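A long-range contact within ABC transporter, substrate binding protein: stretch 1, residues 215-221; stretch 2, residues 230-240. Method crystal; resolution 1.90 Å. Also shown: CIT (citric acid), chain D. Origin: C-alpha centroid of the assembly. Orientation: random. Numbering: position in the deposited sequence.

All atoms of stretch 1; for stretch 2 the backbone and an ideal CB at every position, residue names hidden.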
ATOM      1  N   THR A 215      -2.486 -10.411   0.875  1.00 21.71           N
ATOM      2  CA  THR A 215      -2.159  -9.418   1.885  1.00 21.44           C
ATOM      3  C   THR A 215      -0.730  -9.570   2.438  1.00 21.60           C
ATOM      4  O   THR A 215      -0.197 -10.668   2.520  1.00 22.09           O
ATOM      5  CB  THR A 215      -3.192  -9.476   3.015  1.00 20.93           C
ATOM      6  OG1 THR A 215      -3.036 -10.704   3.745  1.00 20.74           O
ATOM      7  CG2 THR A 215      -4.671  -9.346   2.434  1.00 21.05           C
ATOM      8  N   SER A 216      -0.119  -8.447   2.818  1.00 22.15           N
ATOM      9  CA  SER A 216       1.168  -8.473   3.494  1.00 20.96           C
ATOM     10  C   SER A 216       1.019  -9.165   4.820  1.00 21.31           C
ATOM     11  O   SER A 216       1.896  -9.940   5.207  1.00 20.48           O
ATOM     12  CB  SER A 216       1.738  -7.067   3.713  1.00 20.53           C
ATOM     13  OG  SER A 216       2.422  -6.593   2.570  1.00 20.33           O
ATOM     14  N   SER A 217      -0.096  -8.916   5.512  1.00 21.39           N
ATOM     15  CA  SER A 217      -0.294  -9.495   6.847  1.00 22.73           C
ATOM     16  C   SER A 217      -0.251 -11.029   6.829  1.00 22.33           C
ATOM     17  O   SER A 217       0.330 -11.627   7.736  1.00 22.41           O
ATOM     18  CB  SER A 217      -1.589  -9.015   7.484  1.00 23.52           C
ATOM     19  OG  SER A 217      -2.664  -9.356   6.639  1.00 27.96           O
ATOM     20  N   ALA A 218      -0.850 -11.664   5.815  1.00 22.71           N
ATOM     21  CA  ALA A 218      -0.810 -13.136   5.686  1.00 22.80           C
ATOM     22  C   ALA A 218       0.637 -13.643   5.558  1.00 23.24           C
ATOM     23  O   ALA A 218       1.026 -14.672   6.116  1.00 22.21           O
ATOM     24  CB  ALA A 218      -1.652 -13.626   4.478  1.00 22.31           C
ATOM     25  N   ILE A 219       1.431 -12.924   4.793  1.00 22.84           N
ATOM     26  CA  ILE A 219       2.821 -13.310   4.586  1.00 22.43           C
ATOM     27  C   ILE A 219       3.602 -13.054   5.877  1.00 22.81           C
ATOM     28  O   ILE A 219       4.319 -13.916   6.342  1.00 22.59           O
ATOM     29  CB  ILE A 219       3.435 -12.576   3.399  1.00 22.76           C
ATOM     30  CG1 ILE A 219       2.749 -13.004   2.087  1.00 22.61           C
ATOM     31  CG2 ILE A 219       4.965 -12.817   3.368  1.00 21.69           C
ATOM     32  CD1 ILE A 219       3.098 -12.107   0.870  1.00 22.21           C
ATOM     33  N   LEU A 220       3.386 -11.902   6.497  1.00 23.12           N
ATOM     34  CA  LEU A 220       4.072 -11.574   7.734  1.00 23.85           C
ATOM     35  C   LEU A 220       3.813 -12.593   8.833  1.00 25.19           C
ATOM     36  O   LEU A 220       4.768 -13.028   9.492  1.00 26.14           O
ATOM     37  CB  LEU A 220       3.746 -10.144   8.177  1.00 23.74           C
ATOM     38  CG  LEU A 220       4.467  -9.078   7.342  1.00 20.73           C
ATOM     39  CD1 LEU A 220       3.791  -7.740   7.516  1.00 21.10           C
ATOM     40  CD2 LEU A 220       5.969  -8.990   7.695  1.00 18.87           C
ATOM     41  N   GLU A 221       2.567 -13.025   9.010  1.00 26.62           N
ATOM     42  CA  GLU A 221       2.283 -14.072  10.031  1.00 28.18           C
ATOM     43  C   GLU A 221       3.088 -15.340   9.795  1.00 27.55           C
ATOM     44  O   GLU A 221       3.585 -15.915  10.747  1.00 28.54           O
ATOM     45  CB  GLU A 221       0.778 -14.371  10.248  1.00 28.85           C
ATOM     46  CG  GLU A 221      -0.078 -14.502   9.042  1.00 32.87           C
ATOM     47  CD  GLU A 221      -1.593 -14.311   9.338  1.00 33.28           C
ATOM     48  OE1 GLU A 221      -2.059 -13.152   9.586  1.00 40.79           O
ATOM     49  OE2 GLU A 221      -2.314 -15.330   9.267  1.00 41.46           O
ATOM     50  N   UNK A 230      11.440 -16.252   3.728  1.00 23.59           N
ATOM     51  CA  UNK A 230      11.575 -14.984   3.003  1.00 23.14           C
ATOM     52  C   UNK A 230      10.235 -14.532   2.420  1.00 22.47           C
ATOM     53  O   UNK A 230       9.453 -15.352   1.920  1.00 21.63           O
ATOM     54  CB  UNK A 230      12.611 -15.120   1.886  1.00 23.14           C
ATOM     55  N   UNK A 231       9.992 -13.225   2.458  1.00 22.35           N
ATOM     56  CA  UNK A 231       8.930 -12.602   1.669  1.00 22.21           C
ATOM     57  C   UNK A 231       9.468 -11.491   0.777  1.00 22.18           C
ATOM     58  O   UNK A 231      10.424 -10.782   1.138  1.00 20.60           O
ATOM     59  CB  UNK A 231       7.843 -12.046   2.591  1.00 22.21           C
ATOM     60  N   UNK A 232       8.839 -11.329  -0.383  1.00 22.56           N
ATOM     61  CA  UNK A 232       9.282 -10.398  -1.405  1.00 22.66           C
ATOM     62  C   UNK A 232       8.182  -9.360  -1.695  1.00 21.84           C
ATOM     63  O   UNK A 232       7.023  -9.729  -1.854  1.00 20.94           O
ATOM     64  CB  UNK A 232       9.664 -11.152  -2.680  1.00 22.66           C
ATOM     65  N   UNK A 233       8.566  -8.090  -1.793  1.00 21.40           N
ATOM     66  CA  UNK A 233       7.637  -6.971  -2.068  1.00 21.61           C
ATOM     67  C   UNK A 233       6.569  -6.761  -1.010  1.00 21.08           C
ATOM     68  O   UNK A 233       5.411  -6.461  -1.318  1.00 21.33           O
ATOM     69  CB  UNK A 233       6.945  -7.199  -3.414  1.00 21.61           C
ATOM     70  N   UNK A 234       6.977  -6.857   0.245  1.00 20.58           N
ATOM     71  CA  UNK A 234       6.080  -6.731   1.369  1.00 20.74           C
ATOM     72  C   UNK A 234       6.060  -5.258   1.773  1.00 20.90           C
ATOM     73  O   UNK A 234       7.065  -4.571   1.632  1.00 19.82           O
ATOM     74  CB  UNK A 234       6.506  -7.632   2.530  1.00 20.74           C
ATOM     75  N   UNK A 235       4.915  -4.786   2.278  1.00 21.20           N
ATOM     76  CA  UNK A 235       4.812  -3.428   2.771  1.00 21.49           C
ATOM     77  C   UNK A 235       5.730  -3.206   3.983  1.00 21.55           C
ATOM     78  O   UNK A 235       5.581  -3.849   5.014  1.00 21.27           O
ATOM     79  CB  UNK A 235       3.360  -3.113   3.136  1.00 21.49           C
ATOM     80  N   UNK A 236       6.665  -2.274   3.850  1.00 21.17           N
ATOM     81  CA  UNK A 236       7.662  -2.018   4.892  1.00 21.18           C
ATOM     82  C   UNK A 236       7.049  -1.489   6.170  1.00 21.65           C
ATOM     83  O   UNK A 236       7.522  -1.776   7.246  1.00 21.68           O
ATOM     84  CB  UNK A 236       8.710  -1.025   4.385  1.00 21.18           C
ATOM     85  N   UNK A 237       5.985  -0.699   6.039  1.00 21.58           N
ATOM     86  CA  UNK A 237       5.286  -0.135   7.193  1.00 21.59           C
ATOM     87  C   UNK A 237       4.681  -1.247   8.045  1.00 21.65           C
ATOM     88  O   UNK A 237       4.841  -1.277   9.241  1.00 22.70           O
ATOM     89  CB  UNK A 237       4.197   0.839   6.740  1.00 21.59           C
ATOM     90  N   UNK A 238       3.994  -2.182   7.403  1.00 22.10           N
ATOM     91  CA  UNK A 238       3.396  -3.321   8.073  1.00 21.59           C
ATOM     92  C   UNK A 238       4.489  -4.212   8.639  1.00 22.09           C
ATOM     93  O   UNK A 238       4.335  -4.745   9.740  1.00 21.68           O
ATOM     94  CB  UNK A 238       2.497  -4.107   7.116  1.00 21.59           C
ATOM     95  N   UNK A 239       5.588  -4.370   7.896  1.00 21.49           N
ATOM     96  CA  UNK A 239       6.677  -5.210   8.351  1.00 22.22           C
ATOM     97  C   UNK A 239       7.271  -4.618   9.634  1.00 22.57           C
ATOM     98  O   UNK A 239       7.500  -5.343  10.581  1.00 22.25           O
ATOM     99  CB  UNK A 239       7.745  -5.349   7.264  1.00 22.22           C
ATOM    100  N   UNK A 240       7.505  -3.307   9.652  1.00 23.65           N
ATOM    101  CA  UNK A 240       8.005  -2.622  10.850  1.00 25.33           C
ATOM    102  C   UNK A 240       7.032  -2.761  12.025  1.00 26.99           C
ATOM    103  O   UNK A 240       7.471  -2.968  13.166  1.00 27.42           O
ATOM    104  CB  UNK A 240       8.248  -1.142  10.548  1.00 25.33           C
TER
HETATM  105  C1  CIT D 402      -2.694  -2.545   1.849  1.00 17.93           C
HETATM  106  O1  CIT D 402      -2.781  -1.306   1.618  1.00 17.54           O
HETATM  107  O2  CIT D 402      -2.632  -2.963   3.024  1.00 17.63           O
HETATM  108  C2  CIT D 402      -2.619  -3.533   0.717  1.00 17.50           C
HETATM  109  C3  CIT D 402      -3.364  -4.853   0.990  1.00 17.42           C
HETATM  110  O7  CIT D 402      -4.709  -4.572   1.482  1.00 19.10           O
HETATM  111  C4  CIT D 402      -3.490  -5.681  -0.284  1.00 18.12           C
HETATM  112  C5  CIT D 402      -4.337  -5.028  -1.328  1.00 17.92           C
HETATM  113  O3  CIT D 402      -3.959  -4.973  -2.542  1.00 16.88           O
HETATM  114  O4  CIT D 402      -5.441  -4.606  -0.950  1.00 16.89           O
HETATM  115  C6  CIT D 402      -2.642  -5.718   2.037  1.00 19.20           C
HETATM  116  O5  CIT D 402      -3.192  -6.064   3.118  1.00 17.96           O
HETATM  117  O6  CIT D 402      -1.477  -6.090   1.852  1.00 19.63           O

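Stretch 1 offers one face of a helix, residues 216-221, on which Ser-216, Ile-219 and Leu-220 point toward stretch 2; the positions opposite can be judged against these three side chains.

Position 230 has extended backbone angles (phi/psi -144/142), and its CA-to-CB bond points away, with no atom of stretch 1 within 5.5 Å of the ideal CB. Stretch 1 sets no limit here. The residue is Leu-230.

At position 231 the direction reverses. The ideal CB would lie 3.1 Å from Ile-219 CG2, tight for two carbons, so the smallest residue is favoured even though phi/psi of -124/147 is ordinary beta geometry, open to most residues other than proline. It is Gly-231, whose CA comes 4.3 Å from Ile-219 CG2.

Position 232 again points away and is unconstrained from this side; it is Tyr-232. At 233 the chain turns a corner with phi/psi 62/42, a left-handed conformation in which glycine, asparagine and aspartate are common. The ideal CB has nothing of stretch 1 within 5.5 Å. The residue is Asn-233, and the end of its side chain leads away.

Position 234 points straight at the helix. Its ideal CB lies 4.2 Å from Ser-216 OG, 5.4 Å from Leu-220 CD2 and 5.5 Å from Ile-219 CG2, leaving room for a medium-sized group among largely apolar atoms; valine, leucine, isoleucine or methionine could be considered. Ile-234 is deposited, with chi1 and chi2 both m. Its CD1 reaches Ile-219 CD1 at 3.4 Å, while its CG2 lies 4.0 Å from Leu-220 CG and 3.5 Å from Ser-216 OG. The two branches thus meet different parts of the helix face.

Position 235 is engaged through its backbone: its N donates to Ser-216 OG at 3.1 Å, with an N-H...O angle of 175°, nearly linear. That bond requires a free amide, which argues against proline. CA-to-CB points sideways; the ideal CB is already in contact with Ser-216 OG at 3.6 Å, but because of that sideways direction the rest of the side chain need not run into the helix, so several kinds could be accommodated. Leu-235 occupies the N-cap position; its CD1 approaches the citrate, 3.7 Å from CIT O2.

Positions 236 and 237 begin the second helix without meeting stretch 1, and many residues would serve. They are Gly-236 and Ser-237.

Position 238 turns toward stretch 1, its ideal CB 3.9 Å from Leu-220 CD1 and 4.6 Å from Ser-216 CB. An apolar or aromatic group would suit, and the nearby citrate adds acceptors for a side chain long enough to reach them. Tyr-238 combines both features: its CB packs 3.8 Å from Leu-220 CD1, its CD2 lies 3.8 Å from Ser-216 CB, and its OH donates to CIT O2 at 2.5 Å. Ser-216 N donates to CIT O6 at 2.9 Å, so both stretches hold the same ligand.

Position 239 points sideways, its ideal CB 4.1 Å from Leu-220 CD2, a distance at which a methyl already makes contact. Ala-239 does so, its CB 4.1 Å from Leu-220 CD2. Position 240 points away and is free of stretch 1; it is Ala-240.

Stretch 2 230-240: LGYNILGSYAA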
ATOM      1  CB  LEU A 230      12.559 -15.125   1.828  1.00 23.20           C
ATOM      2  CG  LEU A 230      14.063 -15.099   2.102  1.00 24.28           C
ATOM      3  CD1 LEU A 230      14.810 -15.640   0.877  1.00 24.08           C
ATOM      4  CD2 LEU A 230      14.543 -13.698   2.473  1.00 22.84           C
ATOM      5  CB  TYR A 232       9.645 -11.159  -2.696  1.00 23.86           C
ATOM      6  CG  TYR A 232      10.001 -10.254  -3.835  1.00 24.20           C
ATOM      7  CD1 TYR A 232      11.252  -9.665  -3.899  1.00 26.88           C
ATOM      8  CD2 TYR A 232       9.090  -9.971  -4.851  1.00 25.90           C
ATOM      9  CE1 TYR A 232      11.585  -8.794  -4.926  1.00 26.89           C
ATOM     10  CE2 TYR A 232       9.418  -9.099  -5.898  1.00 25.74           C
ATOM     11  CZ  TYR A 232      10.659  -8.516  -5.925  1.00 26.10           C
ATOM     12  OH  TYR A 232      11.014  -7.664  -6.950  1.00 27.28           O
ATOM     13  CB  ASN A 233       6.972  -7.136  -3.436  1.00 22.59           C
ATOM     14  CG  ASN A 233       7.762  -6.506  -4.566  1.00 23.49           C
ATOM     15  OD1 ASN A 233       7.286  -6.453  -5.721  1.00 27.78           O
ATOM     16  ND2 ASN A 233       8.947  -6.015  -4.258  1.00 20.63           N
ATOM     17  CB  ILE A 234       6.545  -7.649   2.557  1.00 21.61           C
ATOM     18  CG1 ILE A 234       6.695  -9.090   2.042  1.00 22.13           C
ATOM     19  CG2 ILE A 234       5.562  -7.573   3.752  1.00 20.67           C
ATOM     20  CD1 ILE A 234       5.451  -9.638   1.330  1.00 23.36           C
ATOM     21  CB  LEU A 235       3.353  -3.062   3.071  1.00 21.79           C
ATOM     22  CG  LEU A 235       2.393  -2.927   1.867  1.00 22.82           C
ATOM     23  CD1 LEU A 235       0.987  -2.572   2.362  1.00 24.26           C
ATOM     24  CD2 LEU A 235       2.901  -1.896   0.819  1.00 23.72           C
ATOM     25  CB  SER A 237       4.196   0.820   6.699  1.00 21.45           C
ATOM     26  OG  SER A 237       3.483   0.237   5.611  1.00 22.50           O
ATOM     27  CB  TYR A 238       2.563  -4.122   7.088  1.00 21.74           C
ATOM     28  CG  TYR A 238       1.268  -3.460   6.603  1.00 20.73           C
ATOM     29  CD1 TYR A 238       0.961  -2.124   6.881  1.00 22.98           C
ATOM     30  CD2 TYR A 238       0.367  -4.183   5.859  1.00 19.66           C
ATOM     31  CE1 TYR A 238      -0.222  -1.537   6.401  1.00 22.38           C
ATOM     32  CE2 TYR A 238      -0.803  -3.623   5.402  1.00 20.39           C
ATOM     33  CZ  TYR A 238      -1.100  -2.293   5.681  1.00 20.69           C
ATOM     34  OH  TYR A 238      -2.267  -1.741   5.201  1.00 21.14           O
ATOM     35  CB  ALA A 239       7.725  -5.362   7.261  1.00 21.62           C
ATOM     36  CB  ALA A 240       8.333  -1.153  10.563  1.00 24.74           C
TER
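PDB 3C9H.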